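Local atomic coordinates of Alpha/beta hydrolase fold protein (Chitinophaga pinensis, PDB entry 4PW0), a protein that is probably a serine hydrolase of the alpha/beta hydrolase fold, although its substrate is not established. Residues A[107-112]-A[131-136]; A[228-233]-A[262-267]; A[29-34]-A[59-64]; A[25-30]-A[47-52]. All coordinates share one frame; numbering follows the deposited sequence.

Contact 1: residues A[107-112]-A[131-136]; sequences LGFSLG and IIVGAA
Strands 107-109 and 131-133 run parallel, 12° apart and 4.8 Å at the closest approach of their short axes. Leu-107 pairs with Ile-131, Gly-108 with Ile-132 and Phe-109 with Val-133. Gly-108 N donates to Ile-131 O at 2.8 Å, and Val-133 N donates to Gly-108 O at 2.9 Å. Ser-110 N donates to Val-133 O, which carries the pairing one residue beyond strand 107-109. Together with helix 111-122 the strands form a beta-alpha-beta unit of the alpha/beta hydrolase sheet. Gly-108, Ser-110 and Gly-112 fit the GxSxG nucleophile elbow, with Ser-110 as the probable nucleophile in the sharp turn. Its phi is positive, 64°, as expected for that strained position. A CB on Gly-108 would clash with Gly-112 O. Leu-107, Phe-109, Ile-131 and Val-133 project from one face of the sheet. There Leu-107 CG packs on Ile-131 CB at 4.1 Å. With CG anti to the backbone N (chi1 176°), the Phe-109 ring lies beside Val-133: Phe-109 CD1 touches Val-133 CG1 at 3.7 Å and Val-133 O at 3.4 Å, the carbonyl oxygen lying at the ring edge. Ser-110 CB sits over one ring face, toward the rim. An alanine in place of Phe-109 would probably open a gap beside Val-133 CG1 and deprive the rings of His-262 and Phe-265 of a neighbour. Phe-272 of helix 269-282 touches both Leu-107 and Val-133.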
# COMPACT_ATOMS: atom_id res chain seq x y z
N LEU A 107 -0.42 -7.25 -15.41
CA LEU A 107 0.10 -5.99 -14.85
C LEU A 107 -0.04 -4.94 -15.95
O LEU A 107 0.53 -5.09 -17.03
CB LEU A 107 1.57 -6.15 -14.45
CG LEU A 107 2.29 -4.92 -13.85
CD1 LEU A 107 3.62 -5.39 -13.26
CD2 LEU A 107 2.57 -3.92 -14.88
N GLY A 108 -0.79 -3.88 -15.70
CA GLY A 108 -0.99 -2.85 -16.68
C GLY A 108 -0.53 -1.51 -16.12
O GLY A 108 -1.00 -1.09 -15.06
N PHE A 109 0.33 -0.82 -16.89
CA PHE A 109 0.80 0.52 -16.53
C PHE A 109 0.21 1.53 -17.51
O PHE A 109 0.36 1.38 -18.72
CB PHE A 109 2.33 0.53 -16.60
CG PHE A 109 2.98 1.89 -16.35
CD1 PHE A 109 2.49 2.75 -15.39
CD2 PHE A 109 4.13 2.27 -17.05
CE1 PHE A 109 3.08 3.98 -15.16
CE2 PHE A 109 4.75 3.47 -16.79
CZ PHE A 109 4.21 4.34 -15.84
N SER A 110 -0.48 2.55 -16.98
CA SER A 110 -0.97 3.70 -17.76
C SER A 110 -2.00 3.16 -18.80
O SER A 110 -2.97 2.51 -18.38
CB SER A 110 0.20 4.45 -18.34
OG SER A 110 -0.29 5.56 -19.08
N LEU A 111 -1.80 3.36 -20.10
CA LEU A 111 -2.67 2.76 -21.10
C LEU A 111 -2.89 1.26 -20.85
O LEU A 111 -4.01 0.75 -20.95
CB LEU A 111 -2.01 2.97 -22.46
CG LEU A 111 -2.65 2.25 -23.62
CD1 LEU A 111 -4.08 2.69 -23.82
CD2 LEU A 111 -1.84 2.51 -24.88
N GLY A 112 -1.82 0.55 -20.47
CA GLY A 112 -1.95 -0.84 -20.16
C GLY A 112 -2.87 -1.12 -18.99
O GLY A 112 -3.51 -2.18 -18.93
N ILE A 131 -2.79 -6.25 -11.55
CA ILE A 131 -2.05 -5.10 -11.01
C ILE A 131 -2.27 -3.92 -11.96
O ILE A 131 -2.08 -4.07 -13.17
CB ILE A 131 -0.55 -5.40 -10.90
CG1 ILE A 131 -0.31 -6.63 -10.04
CG2 ILE A 131 0.19 -4.18 -10.36
CD1 ILE A 131 0.94 -7.38 -10.42
N ILE A 132 -2.67 -2.77 -11.41
CA ILE A 132 -2.91 -1.54 -12.14
C ILE A 132 -1.96 -0.50 -11.58
O ILE A 132 -2.01 -0.22 -10.38
CB ILE A 132 -4.36 -1.05 -12.02
CG1 ILE A 132 -5.32 -2.07 -12.59
CG2 ILE A 132 -4.51 0.32 -12.69
CD1 ILE A 132 -6.77 -1.77 -12.31
N VAL A 133 -1.14 0.08 -12.45
CA VAL A 133 -0.18 1.12 -12.05
C VAL A 133 -0.48 2.38 -12.85
O VAL A 133 -0.59 2.31 -14.07
CB VAL A 133 1.27 0.71 -12.29
CG1 VAL A 133 2.22 1.78 -11.80
CG2 VAL A 133 1.55 -0.65 -11.67
N GLY A 134 -0.60 3.52 -12.18
CA GLY A 134 -0.67 4.78 -12.90
C GLY A 134 -1.83 4.87 -13.88
O GLY A 134 -1.62 5.30 -15.04
N ALA A 135 -3.03 4.51 -13.47
CA ALA A 135 -4.17 4.53 -14.39
C ALA A 135 -5.43 5.07 -13.72
O ALA A 135 -5.33 5.84 -12.74
CB ALA A 135 -4.36 3.17 -15.04
N ALA A 136 -6.59 4.76 -14.30
CA ALA A 136 -7.83 5.44 -13.90
C ALA A 136 -8.97 4.65 -14.54
O ALA A 136 -8.76 3.98 -15.55
CB ALA A 136 -7.86 6.89 -14.39

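Contact 2: residues A[228-233]-A[262-267]; sequences VVQGSN and HGSFYQ
Ser-264 holds OG between its own backbone N and carbonyl carbon (chi1 63°), and this OG lies 3.7 Å from Val-229 CG1. In Gln-230, CG is anti to the backbone N and chi2 of 54° then bends CD out of an extended course. Gln-230 OE1 accepts a bond from Gly-231 N at 2.7 Å, in the amide plane and on a lone pair. Water 1 joins the two segments. It donates to Gln-230 OE1 at 2.7 Å and to His-262 O at 2.8 Å. It accepts from Ser-264 OG at 2.7 Å. OE1 is therefore held by two donors, which should limit rotation of the amide. Backbone and side chain also pack closely: Ser-264 CB lies 3.4 Å from Gly-231 N, and a CB on Gly-231 would be tight against Ser-264 CB. The other end of the Gln-230 amide, NE2, bonds Asp-234 OD2, which also takes a bond from His-262 ND1. Gln-230 thus acts as a second-shell residue to the Asp-His pair. His-262 also touches Ser-110. The arrangement is consistent with the Ser-His-Asp triad of alpha/beta hydrolases, with His-262 on the loop just before helix 264-267.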
# COMPACT_ATOMS: atom_id res chain seq x y z
N VAL A 228 -3.59 -1.89 -6.79
CA VAL A 228 -3.57 -0.59 -7.49
C VAL A 228 -2.41 0.20 -6.87
O VAL A 228 -2.38 0.40 -5.66
CB VAL A 228 -4.88 0.18 -7.28
CG1 VAL A 228 -4.81 1.52 -7.97
CG2 VAL A 228 -6.10 -0.60 -7.77
N VAL A 229 -1.51 0.69 -7.72
CA VAL A 229 -0.34 1.48 -7.29
C VAL A 229 -0.37 2.85 -7.99
O VAL A 229 -0.65 2.97 -9.20
CB VAL A 229 0.97 0.76 -7.64
CG1 VAL A 229 2.20 1.62 -7.37
CG2 VAL A 229 1.06 -0.56 -6.89
N GLN A 230 -0.07 3.88 -7.22
CA GLN A 230 -0.03 5.25 -7.75
C GLN A 230 0.89 6.11 -6.89
O GLN A 230 1.16 5.76 -5.73
CB GLN A 230 -1.47 5.77 -7.80
CG GLN A 230 -1.71 7.16 -8.36
CD GLN A 230 -1.12 7.34 -9.74
OE1 GLN A 230 0.11 7.43 -9.87
NE2 GLN A 230 -1.94 7.42 -10.76
N GLY A 231 1.38 7.20 -7.47
CA GLY A 231 2.15 8.16 -6.71
C GLY A 231 1.27 9.24 -6.09
O GLY A 231 0.09 9.32 -6.38
N SER A 232 1.88 10.10 -5.28
CA SER A 232 1.15 11.16 -4.61
C SER A 232 0.51 12.17 -5.55
O SER A 232 -0.52 12.76 -5.20
CB SER A 232 2.08 11.87 -3.63
OG SER A 232 3.26 12.38 -4.26
N ASN A 233 1.08 12.40 -6.74
CA ASN A 233 0.53 13.37 -7.68
C ASN A 233 0.78 13.01 -9.13
O ASN A 233 1.69 13.51 -9.78
CB ASN A 233 1.05 14.77 -7.38
CG ASN A 233 0.45 15.79 -8.28
OD1 ASN A 233 -0.65 15.65 -8.84
ND2 ASN A 233 1.24 16.87 -8.45
N HIS A 262 3.24 10.10 -12.05
CA HIS A 262 2.73 9.06 -12.92
C HIS A 262 3.66 7.84 -13.03
O HIS A 262 3.18 6.73 -13.24
CB HIS A 262 2.43 9.69 -14.27
CG HIS A 262 1.92 8.74 -15.29
ND1 HIS A 262 0.75 8.04 -15.16
CD2 HIS A 262 2.45 8.37 -16.48
CE1 HIS A 262 0.57 7.28 -16.23
NE2 HIS A 262 1.61 7.44 -17.02
N GLY A 263 4.97 8.05 -12.89
CA GLY A 263 5.91 6.98 -12.89
C GLY A 263 6.27 6.43 -11.53
O GLY A 263 7.41 6.02 -11.29
N SER A 264 5.29 6.35 -10.63
CA SER A 264 5.49 5.90 -9.28
C SER A 264 6.40 4.66 -9.12
O SER A 264 7.33 4.64 -8.30
CB SER A 264 4.11 5.59 -8.62
OG SER A 264 3.44 4.55 -9.28
N PHE A 265 6.11 3.61 -9.88
CA PHE A 265 6.87 2.37 -9.73
C PHE A 265 8.30 2.47 -10.26
O PHE A 265 9.16 1.73 -9.82
CB PHE A 265 6.13 1.12 -10.21
CG PHE A 265 5.95 0.90 -11.68
CD1 PHE A 265 6.15 1.84 -12.66
CD2 PHE A 265 5.53 -0.38 -12.09
CE1 PHE A 265 5.96 1.56 -14.02
CE2 PHE A 265 5.33 -0.64 -13.43
CZ PHE A 265 5.56 0.30 -14.39
N TYR A 266 8.58 3.42 -11.16
CA TYR A 266 9.95 3.73 -11.55
C TYR A 266 10.67 4.42 -10.43
O TYR A 266 11.90 4.27 -10.27
CB TYR A 266 9.97 4.65 -12.73
CG TYR A 266 9.53 4.16 -14.07
CD1 TYR A 266 9.98 2.94 -14.57
CD2 TYR A 266 8.88 5.00 -14.93
CE1 TYR A 266 9.71 2.58 -15.89
CE2 TYR A 266 8.57 4.65 -16.23
CZ TYR A 266 9.02 3.42 -16.72
OH TYR A 266 8.74 3.10 -18.04
N GLN A 267 9.94 5.22 -9.64
CA GLN A 267 10.56 5.93 -8.53
C GLN A 267 10.97 5.01 -7.41
O GLN A 267 12.02 5.23 -6.77
CB GLN A 267 9.65 7.05 -8.04
CG GLN A 267 10.32 7.90 -6.97
CD GLN A 267 9.69 9.28 -6.85
OE1 GLN A 267 9.20 9.85 -7.81
NE2 GLN A 267 9.69 9.81 -5.65
O HOH W 1 1.79 5.66 -11.08

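Contact 3: residues A[29-34]-A[59-64]; sequences RSLGAP and GLSKGR
Leu-31 and Gly-32, where strand 24-31 gives way to a loop, pack against Ser-61 of helix 54-61, the helix of the beta-alpha-beta crossover from strand 39-42 to strand 66-69. Leu-31 CB meets Ser-61 CB at 3.7 Å. Ser-61 OG lies between its backbone N and carbonyl carbon (chi1 63°), and it bonds back to Thr-57 O within the helix. Its polar end is thus engaged there, although OG also lies 3.8 Å from Leu-31 CB. Gly-32 CA approaches Ser-61 O at 3.5 Å in a CA-H...O contact. A glycine suits this place on two counts. Its phi is positive, 78°, and a CB would clash with both Ser-61 O and Arg-64 O. Water 2 adds a polar bridge between the segments. It accepts from Ala-33 N at 2.9 Å and donates to Ser-61 O at 2.6 Å. The chain following Ser-61 is braced by Arg-64. Arg-64 NE donates to Leu-60 O at 2.9 Å, with the oxygen close to the guanidinium plane. Arg-64 NH1 forms a salt bridge with Asp-281 of helix 269-282. The contact thus joins the last part of strand 24-31 to the adjoining crossover helix. Leu-66 of strand 66-69 touches Ser-61 from the sheet and is backbone hydrogen-bonded to Leu-31, while Arg-64 ties the turn to helix 269-282.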
# COMPACT_ATOMS: atom_id res chain seq x y z
N ARG A 29 8.99 -10.73 -25.33
CA ARG A 29 10.04 -11.39 -24.56
C ARG A 29 9.46 -12.14 -23.39
O ARG A 29 8.44 -11.76 -22.80
CB ARG A 29 11.13 -10.40 -24.11
CG ARG A 29 11.71 -9.54 -25.19
CD ARG A 29 12.85 -8.66 -24.73
NE ARG A 29 13.24 -7.70 -25.72
CZ ARG A 29 13.62 -6.45 -25.50
NH1 ARG A 29 13.64 -5.96 -24.26
NH2 ARG A 29 13.92 -5.69 -26.52
N SER A 30 10.11 -13.24 -23.04
CA SER A 30 9.72 -14.06 -21.92
C SER A 30 10.88 -14.11 -20.94
O SER A 30 12.02 -14.47 -21.31
CB SER A 30 9.31 -15.47 -22.36
OG SER A 30 8.84 -16.23 -21.29
N LEU A 31 10.62 -13.65 -19.73
CA LEU A 31 11.60 -13.61 -18.68
C LEU A 31 11.31 -14.61 -17.62
O LEU A 31 10.16 -14.98 -17.35
CB LEU A 31 11.68 -12.23 -18.03
CG LEU A 31 12.38 -11.13 -18.81
CD1 LEU A 31 11.78 -10.81 -20.15
CD2 LEU A 31 12.44 -9.86 -17.95
N GLY A 32 12.39 -15.04 -16.96
CA GLY A 32 12.25 -16.04 -15.91
C GLY A 32 12.07 -17.45 -16.48
O GLY A 32 12.06 -17.67 -17.70
N ALA A 33 11.90 -18.38 -15.56
CA ALA A 33 11.58 -19.76 -15.91
C ALA A 33 10.11 -19.90 -16.27
O ALA A 33 9.27 -19.29 -15.64
CB ALA A 33 11.90 -20.65 -14.72
N PRO A 34 9.80 -20.71 -17.29
CA PRO A 34 8.39 -20.99 -17.57
C PRO A 34 7.62 -21.43 -16.34
O PRO A 34 8.17 -22.15 -15.50
CB PRO A 34 8.46 -22.06 -18.66
CG PRO A 34 9.77 -21.82 -19.35
CD PRO A 34 10.70 -21.43 -18.22
N GLY A 59 12.92 -8.42 -11.04
CA GLY A 59 12.42 -8.76 -9.74
C GLY A 59 11.19 -9.67 -9.74
O GLY A 59 11.09 -10.64 -8.97
N LEU A 60 10.23 -9.37 -10.62
CA LEU A 60 9.04 -10.16 -10.67
C LEU A 60 9.25 -11.51 -11.38
O LEU A 60 8.55 -12.46 -11.07
CB LEU A 60 7.88 -9.38 -11.31
CG LEU A 60 7.35 -8.28 -10.38
CD1 LEU A 60 6.32 -7.45 -11.17
CD2 LEU A 60 6.76 -8.85 -9.11
N SER A 61 10.21 -11.58 -12.29
CA SER A 61 10.47 -12.84 -13.01
C SER A 61 11.28 -13.84 -12.19
O SER A 61 11.45 -14.98 -12.63
CB SER A 61 11.14 -12.60 -14.36
OG SER A 61 12.39 -12.01 -14.28
N LYS A 62 11.75 -13.46 -11.00
CA LYS A 62 12.34 -14.44 -10.10
C LYS A 62 11.35 -15.51 -9.65
O LYS A 62 11.72 -16.66 -9.38
CB LYS A 62 12.95 -13.76 -8.87
CG LYS A 62 14.12 -12.87 -9.18
CD LYS A 62 15.24 -13.64 -9.89
CE LYS A 62 16.47 -12.80 -10.11
NZ LYS A 62 16.23 -11.79 -11.19
N GLY A 63 10.09 -15.14 -9.57
CA GLY A 63 9.09 -16.00 -9.03
C GLY A 63 8.00 -16.48 -9.96
O GLY A 63 7.10 -17.18 -9.52
N ARG A 64 8.07 -16.08 -11.23
CA ARG A 64 7.10 -16.47 -12.24
C ARG A 64 7.65 -16.14 -13.61
O ARG A 64 8.55 -15.31 -13.76
CB ARG A 64 5.75 -15.75 -12.04
CG ARG A 64 5.79 -14.26 -12.37
CD ARG A 64 5.15 -13.39 -11.32
NE ARG A 64 5.95 -13.29 -10.13
CZ ARG A 64 5.64 -13.81 -8.93
NH1 ARG A 64 4.49 -14.43 -8.75
NH2 ARG A 64 6.49 -13.70 -7.93
O HOH W 2 11.57 -17.62 -12.82

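Contact 4: residues A[25-30]-A[47-52]; sequences RYAYRS and GTLDNW
Arg-29 reaches Asp-50 with both terminal nitrogens, and both bonds go to one oxygen. Arg-29 NH2 lies 2.9 Å from Asp-50 OD1 in a salt bridge, and Arg-29 NH1 lies 3.2 Å from the same Asp-50 OD1. OD1 sits in the guanidinium plane, but the carboxylate is turned 32° from that plane. Asp-50 has two conformers, so the grip holds for one of them and is in doubt for the other. Leu-49 covers one guanidinium face, its CB over the centre and 3.8 Å from Arg-29 CZ. Leu-49 CD1 extends to Arg-29 NE at 3.9 Å and to Ala-27 CB at 4.5 Å. The Arg-29 chain runs extended from CG to NE, which carries the guanidinium from strand 24-31 to the loop. That loop lies between strand 39-42 and helix 54-61 in the alpha/beta hydrolase fold. A leucine in place of Arg-29 would probably leave the Asp-50 carboxylate without its charged mate and the Leu-49 side chain without its flat cover. Further out, Arg-29 NE bonds Thr-16 OG1. Asp-50 OD2 takes a bond from Asp-192 N, and Leu-49 N donates to Asp-192 OD2. Within the loop, Thr-48 N donates to Asn-51 OD1 at 2.8 Å.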
# COMPACT_ATOMS: atom_id res chain seq x y z
N ARG A 25 2.51 -9.83 -36.88
CA ARG A 25 3.71 -10.32 -36.20
C ARG A 25 3.80 -9.58 -34.87
O ARG A 25 3.94 -8.36 -34.87
CB ARG A 25 4.97 -10.01 -37.00
CG ARG A 25 6.29 -10.20 -36.24
CD ARG A 25 7.46 -9.30 -36.67
NE ARG A 25 7.09 -7.91 -36.98
CZ ARG A 25 7.94 -6.88 -37.11
NH1 ARG A 25 9.25 -7.01 -36.87
NH2 ARG A 25 7.46 -5.67 -37.43
N TYR A 26 3.66 -10.30 -33.76
CA TYR A 26 3.83 -9.73 -32.40
C TYR A 26 5.23 -10.02 -31.89
O TYR A 26 5.66 -11.18 -31.87
CB TYR A 26 2.80 -10.30 -31.45
CG TYR A 26 1.39 -9.83 -31.70
CD1 TYR A 26 0.89 -8.67 -31.11
CD2 TYR A 26 0.54 -10.56 -32.51
CE1 TYR A 26 -0.40 -8.26 -31.34
CE2 TYR A 26 -0.77 -10.15 -32.74
CZ TYR A 26 -1.25 -9.00 -32.14
OH TYR A 26 -2.52 -8.51 -32.37
N ALA A 27 5.90 -8.95 -31.45
CA ALA A 27 7.18 -9.03 -30.80
C ALA A 27 7.00 -9.12 -29.27
O ALA A 27 6.19 -8.40 -28.68
CB ALA A 27 8.04 -7.81 -31.15
N TYR A 28 7.77 -10.00 -28.63
CA TYR A 28 7.65 -10.21 -27.21
C TYR A 28 8.92 -10.77 -26.63
O TYR A 28 9.83 -11.21 -27.37
CB TYR A 28 6.47 -11.12 -26.90
CG TYR A 28 6.68 -12.57 -27.28
CD1 TYR A 28 6.47 -13.00 -28.58
CD2 TYR A 28 7.08 -13.51 -26.34
CE1 TYR A 28 6.64 -14.35 -28.92
CE2 TYR A 28 7.27 -14.84 -26.67
CZ TYR A 28 7.03 -15.24 -27.97
OH TYR A 28 7.24 -16.58 -28.29
N ARG A 29 8.99 -10.73 -25.33
CA ARG A 29 10.04 -11.39 -24.56
C ARG A 29 9.46 -12.14 -23.39
O ARG A 29 8.44 -11.76 -22.80
CB ARG A 29 11.13 -10.40 -24.11
CG ARG A 29 11.71 -9.54 -25.19
CD ARG A 29 12.85 -8.66 -24.73
NE ARG A 29 13.24 -7.70 -25.72
CZ ARG A 29 13.62 -6.45 -25.50
NH1 ARG A 29 13.64 -5.96 -24.26
NH2 ARG A 29 13.92 -5.69 -26.52
N SER A 30 10.11 -13.24 -23.04
CA SER A 30 9.72 -14.06 -21.92
C SER A 30 10.88 -14.11 -20.94
O SER A 30 12.02 -14.47 -21.31
CB SER A 30 9.31 -15.47 -22.36
OG SER A 30 8.84 -16.23 -21.29
N GLY A 47 5.39 3.56 -25.00
CA GLY A 47 6.43 2.63 -24.54
C GLY A 47 6.58 1.41 -25.41
O GLY A 47 5.60 0.91 -25.96
N THR A 48 7.80 0.92 -25.46
CA THR A 48 8.14 -0.33 -26.16
C THR A 48 8.71 -1.31 -25.17
O THR A 48 8.65 -1.11 -23.96
CB THR A 48 9.14 -0.04 -27.31
OG1 THR A 48 10.39 0.35 -26.74
CG2 THR A 48 8.58 1.05 -28.24
N LEU A 49 9.24 -2.43 -25.67
CA LEU A 49 9.74 -3.43 -24.80
C LEU A 49 10.84 -2.90 -23.85
O LEU A 49 10.95 -3.35 -22.69
CB LEU A 49 10.34 -4.62 -25.56
CG LEU A 49 9.31 -5.44 -26.35
CD1 LEU A 49 10.00 -6.32 -27.39
CD2 LEU A 49 8.47 -6.31 -25.41
N ASP A 50 11.61 -1.93 -24.36
CA ASP A 50 12.77 -1.35 -23.71
C ASP A 50 12.43 -0.24 -22.67
O ASP A 50 13.32 0.31 -22.01
CB ASP A 50 13.74 -0.79 -24.78
CG ASP A 50 14.27 -1.86 -25.74
OD1 ASP A 50 14.46 -3.06 -25.35
OD2 ASP A 50 14.48 -1.42 -26.92
N ASN A 51 11.13 0.09 -22.57
CA ASN A 51 10.68 1.06 -21.55
C ASN A 51 10.31 0.40 -20.24
O ASN A 51 10.04 1.07 -19.24
CB ASN A 51 9.52 1.86 -22.09
CG ASN A 51 9.97 2.81 -23.19
OD1 ASN A 51 9.90 2.51 -24.40
ND2 ASN A 51 10.53 3.95 -22.76
N TRP A 52 10.27 -0.95 -20.20
CA TRP A 52 10.11 -1.65 -18.95
C TRP A 52 11.36 -1.50 -18.08
O TRP A 52 12.49 -1.63 -18.58
CB TRP A 52 9.78 -3.14 -19.15
CG TRP A 52 8.41 -3.37 -19.70
CD1 TRP A 52 8.09 -3.75 -20.99
CD2 TRP A 52 7.18 -3.24 -19.00
NE1 TRP A 52 6.73 -3.81 -21.14
CE2 TRP A 52 6.14 -3.54 -19.93
CE3 TRP A 52 6.83 -2.90 -17.69
CZ2 TRP A 52 4.79 -3.44 -19.59
CZ3 TRP A 52 5.50 -2.84 -17.35
CH2 TRP A 52 4.49 -3.10 -18.30

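In the fold
Contacts 1 and 2 meet around the probable active site, their centres about 10 Å apart. Strands 127-133 and 226-231 are sheet neighbours, and Ile-132 O lies 2.9 Å from Val-229 N in a probable hydrogen bond. Contact 1 supplies the likely nucleophile, Ser-110, and contact 2 the likely base, His-262. Contacts 3 and 4 share Arg-29 and Ser-30 on strand 24-31, near the edge of the sheet formed by strand 17-21, with centres about 14 Å apart. Contact 4 reaches contact 2 through Tyr-266 OH and Asn-51 O, 2.7 Å apart. Leu-107 of contact 1 touches Leu-60 of contact 3 and Trp-52 of contact 4. Contacts 2 and 3 do not touch.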